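Side-chain contact in dehydrogenase (Chromobacterium violaceum, PDB 3Q2I), which probably oxidises the sugar of UDP-N-acetylglucosaminuronic acid with NAD as cofactor, a step in making 2,3-diacetamido-2,3-dideoxy-D-mannuronic acid: residues 231-236 / 349-354. Residues are numbered along the deposited sequence; the frame is centred on the assembly and turned at random.
Sequences KWRSGA and SLPLDY
NH1 of Arg233 donates to the carbonyl O of Leu350 at 2.9 Å, with a nearly straight N-H...O angle of 161°. The oxygen lies close to the guanidinium plane, yet the donor stands well above the carbonyl plane, off the lone pairs. A water makes a second link, accepting from NH2 of Arg233 and donating to the same Leu350 O at 2.7 Å. NH1 directly and NH2 through the water thus reach one oxygen, a two-point hold that should limit rotation of the guanidinium. CD of Pro351, whose preceding peptide bond is cis, packs obliquely against this group, 3.6 Å from Arg233 NH1. The arginine chain runs extended to NE (chi3 -173°), and the last torsion, chi4 -80°, turns the guanidinium plane out of line with it. Its backbone sits in the type I turn from Trp232 to Gly235, overlapped by an ST turn in which Ser234 OG accepts from Ala236 N. Leu350 packs on helix 325-344, while Pro351 O accepts a hydrogen bond from Arg343 of a second subunit. One long side chain therefore ties the 225-232/237-243 beta hairpin of the C-terminal alpha/beta domain to the C-terminal tail, beside a subunit interface.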
ATOM      1  N   LYS A 231     -14.241 -12.390  -9.497  1.00 11.66           N
ATOM      2  CA  LYS A 231     -13.376 -12.977 -10.506  1.00 12.26           C
ATOM      3  C   LYS A 231     -13.170 -14.435 -10.186  1.00 12.59           C
ATOM      4  O   LYS A 231     -12.720 -14.740  -9.077  1.00 13.42           O
ATOM      5  CB  LYS A 231     -12.026 -12.253 -10.666  1.00 12.00           C
ATOM      6  CG  LYS A 231     -11.125 -12.996 -11.680  1.00 16.04           C
ATOM      7  CD  LYS A 231      -9.782 -12.316 -11.787  1.00 18.96           C
ATOM      8  CE  LYS A 231      -8.865 -13.163 -12.683  1.00 26.26           C
ATOM      9  NZ  LYS A 231      -7.456 -12.696 -12.636  1.00 33.07           N
ATOM     10  N   TRP A 232     -13.509 -15.338 -11.114  1.00 12.23           N
ATOM     11  CA  TRP A 232     -13.301 -16.779 -10.914  1.00 11.85           C
ATOM     12  C   TRP A 232     -11.929 -17.179 -11.429  1.00 13.30           C
ATOM     13  O   TRP A 232     -11.336 -16.503 -12.296  1.00 14.39           O
ATOM     14  CB  TRP A 232     -14.441 -17.551 -11.647  1.00 14.67           C
ATOM     15  CG  TRP A 232     -15.677 -17.666 -10.849  1.00 15.22           C
ATOM     16  CD1 TRP A 232     -16.002 -18.698 -10.006  1.00 15.43           C
ATOM     17  CD2 TRP A 232     -16.800 -16.760 -10.806  1.00 12.49           C
ATOM     18  NE1 TRP A 232     -17.217 -18.474  -9.431  1.00 14.54           N
ATOM     19  CE2 TRP A 232     -17.732 -17.292  -9.883  1.00 14.11           C
ATOM     20  CE3 TRP A 232     -17.105 -15.551 -11.439  1.00 15.23           C
ATOM     21  CZ2 TRP A 232     -18.949 -16.690  -9.620  1.00 14.28           C
ATOM     22  CZ3 TRP A 232     -18.309 -14.963 -11.177  1.00 15.79           C
ATOM     23  CH2 TRP A 232     -19.217 -15.513 -10.256  1.00 14.94           C
ATOM     24  N   ARG A 233     -11.369 -18.268 -10.853  1.00 13.93           N
ATOM     25  CA  ARG A 233     -10.071 -18.768 -11.282  1.00 14.39           C
ATOM     26  C   ARG A 233     -10.088 -19.175 -12.755  1.00 15.67           C
ATOM     27  O   ARG A 233      -9.050 -19.128 -13.404  1.00 16.09           O
ATOM     28  CB  ARG A 233      -9.646 -19.968 -10.444  1.00 15.12           C
ATOM     29  CG  ARG A 233      -9.551 -19.669  -8.957  1.00 14.18           C
ATOM     30  CD  ARG A 233      -8.715 -20.772  -8.284  1.00 16.89           C
ATOM     31  NE  ARG A 233      -8.768 -20.568  -6.837  1.00 15.94           N
ATOM     32  CZ  ARG A 233      -8.001 -19.654  -6.248  1.00 16.84           C
ATOM     33  NH1 ARG A 233      -8.050 -19.506  -4.916  1.00 17.79           N
ATOM     34  NH2 ARG A 233      -7.219 -18.883  -7.003  1.00 18.43           N
ATOM     35  N   SER A 234     -11.266 -19.495 -13.288  1.00 16.52           N
ATOM     36  CA  SER A 234     -11.389 -19.771 -14.736  1.00 17.89           C
ATOM     37  C   SER A 234     -11.272 -18.528 -15.620  1.00 19.20           C
ATOM     38  O   SER A 234     -11.172 -18.664 -16.855  1.00 19.69           O
ATOM     39  CB  SER A 234     -12.753 -20.381 -15.016  1.00 18.74           C
ATOM     40  OG  SER A 234     -13.775 -19.413 -14.789  1.00 18.51           O
ATOM     41  N   GLY A 235     -11.298 -17.335 -15.023  1.00 17.08           N
ATOM     42  CA  GLY A 235     -11.279 -16.063 -15.769  1.00 14.39           C
ATOM     43  C   GLY A 235     -12.680 -15.472 -15.809  1.00 14.86           C
ATOM     44  O   GLY A 235     -12.815 -14.284 -16.155  1.00 15.07           O
ATOM     45  N   ALA A 236     -13.700 -16.276 -15.541  1.00 16.08           N
ATOM     46  CA  ALA A 236     -15.105 -15.738 -15.598  1.00 15.43           C
ATOM     47  C   ALA A 236     -15.241 -14.535 -14.666  1.00 16.09           C
ATOM     48  O   ALA A 236     -14.599 -14.528 -13.582  1.00 13.88           O
ATOM     49  CB  ALA A 236     -16.116 -16.798 -15.219  1.00 16.29           C
ATOM     50  N   SER A 349      -8.281 -11.641  -2.058  1.00 11.22           N
ATOM     51  CA  SER A 349      -8.103 -12.874  -2.829  1.00 12.45           C
ATOM     52  C   SER A 349      -8.122 -14.117  -1.941  1.00 10.89           C
ATOM     53  O   SER A 349      -7.929 -14.060  -0.728  1.00 14.40           O
ATOM     54  CB  SER A 349      -6.784 -12.849  -3.608  1.00 13.79           C
ATOM     55  OG  SER A 349      -6.817 -11.719  -4.483  1.00 15.60           O
ATOM     56  N   LEU A 350      -8.460 -15.238  -2.584  1.00 11.37           N
ATOM     57  CA  LEU A 350      -8.674 -16.533  -1.910  1.00 12.50           C
ATOM     58  C   LEU A 350      -7.557 -17.496  -2.316  1.00 13.51           C
ATOM     59  O   LEU A 350      -6.927 -17.354  -3.348  1.00 13.51           O
ATOM     60  CB  LEU A 350      -9.992 -17.138  -2.361  1.00 13.93           C
ATOM     61  CG  LEU A 350     -11.219 -16.307  -1.980  1.00 14.30           C
ATOM     62  CD1 LEU A 350     -12.424 -17.055  -2.364  1.00 18.04           C
ATOM     63  CD2 LEU A 350     -11.292 -15.942  -0.492  1.00 18.27           C
ATOM     64  N   PRO A 351      -7.332 -18.555  -1.495  1.00 12.95           N
ATOM     65  CA  PRO A 351      -7.979 -18.813  -0.222  1.00 11.89           C
ATOM     66  C   PRO A 351      -7.491 -17.847   0.844  1.00 11.82           C
ATOM     67  O   PRO A 351      -6.392 -17.333   0.791  1.00 12.95           O
ATOM     68  CB  PRO A 351      -7.470 -20.236   0.136  1.00 14.59           C
ATOM     69  CG  PRO A 351      -6.122 -20.321  -0.554  1.00 12.47           C
ATOM     70  CD  PRO A 351      -6.289 -19.536  -1.833  1.00 15.33           C
ATOM     71  N   LEU A 352      -8.283 -17.681   1.882  1.00 11.75           N
ATOM     72  CA  LEU A 352      -7.906 -16.769   2.979  1.00 12.87           C
ATOM     73  C   LEU A 352      -6.700 -17.230   3.780  1.00 14.75           C
ATOM     74  O   LEU A 352      -5.962 -16.413   4.292  1.00 15.93           O
ATOM     75  CB  LEU A 352      -9.121 -16.605   3.897  1.00 11.43           C
ATOM     76  CG  LEU A 352     -10.273 -15.815   3.257  1.00 11.55           C
ATOM     77  CD1 LEU A 352     -11.347 -15.726   4.366  1.00 14.78           C
ATOM     78  CD2 LEU A 352      -9.833 -14.397   2.841  1.00 14.76           C
ATOM     79  N   ASP A 353      -6.521 -18.542   3.849  1.00 13.05           N
ATOM     80  CA  ASP A 353      -5.421 -19.076   4.657  1.00 16.82           C
ATOM     81  C   ASP A 353      -4.429 -19.962   3.918  1.00 16.34           C
ATOM     82  O   ASP A 353      -4.820 -20.829   3.118  1.00 16.05           O
ATOM     83  CB  ASP A 353      -6.035 -19.899   5.781  1.00 19.84           C
ATOM     84  CG  ASP A 353      -6.807 -19.023   6.784  1.00 23.78           C
ATOM     85  OD1 ASP A 353      -6.578 -17.782   6.919  1.00 29.53           O
ATOM     86  OD2 ASP A 353      -7.547 -19.614   7.557  1.00 29.57           O
ATOM     87  N   TYR A 354      -3.148 -19.680   4.154  1.00 15.77           N
ATOM     88  CA  TYR A 354      -2.073 -20.582   3.829  1.00 14.73           C
ATOM     89  C   TYR A 354      -1.327 -20.904   5.118  1.00 18.00           C
ATOM     90  O   TYR A 354      -0.151 -21.168   5.136  1.00 16.05           O
ATOM     91  CB  TYR A 354      -1.164 -20.014   2.746  1.00 14.12           C
ATOM     92  CG  TYR A 354      -1.728 -20.142   1.337  1.00 13.26           C
ATOM     93  CD1 TYR A 354      -1.985 -21.402   0.803  1.00 13.70           C
ATOM     94  CD2 TYR A 354      -2.107 -19.024   0.574  1.00 13.59           C
ATOM     95  CE1 TYR A 354      -2.483 -21.562  -0.463  1.00 12.92           C
ATOM     96  CE2 TYR A 354      -2.561 -19.153  -0.709  1.00 12.84           C
ATOM     97  CZ  TYR A 354      -2.795 -20.419  -1.224  1.00 12.43           C
ATOM     98  OH  TYR A 354      -3.243 -20.555  -2.512  1.00 13.36           O
ATOM     99  OXT TYR A 354      -1.932 -20.981   6.186  1.00 20.98           O
TER
HETATM  100  O   HOH W   1      -5.826 -16.650  -5.736  1.00 20.43           O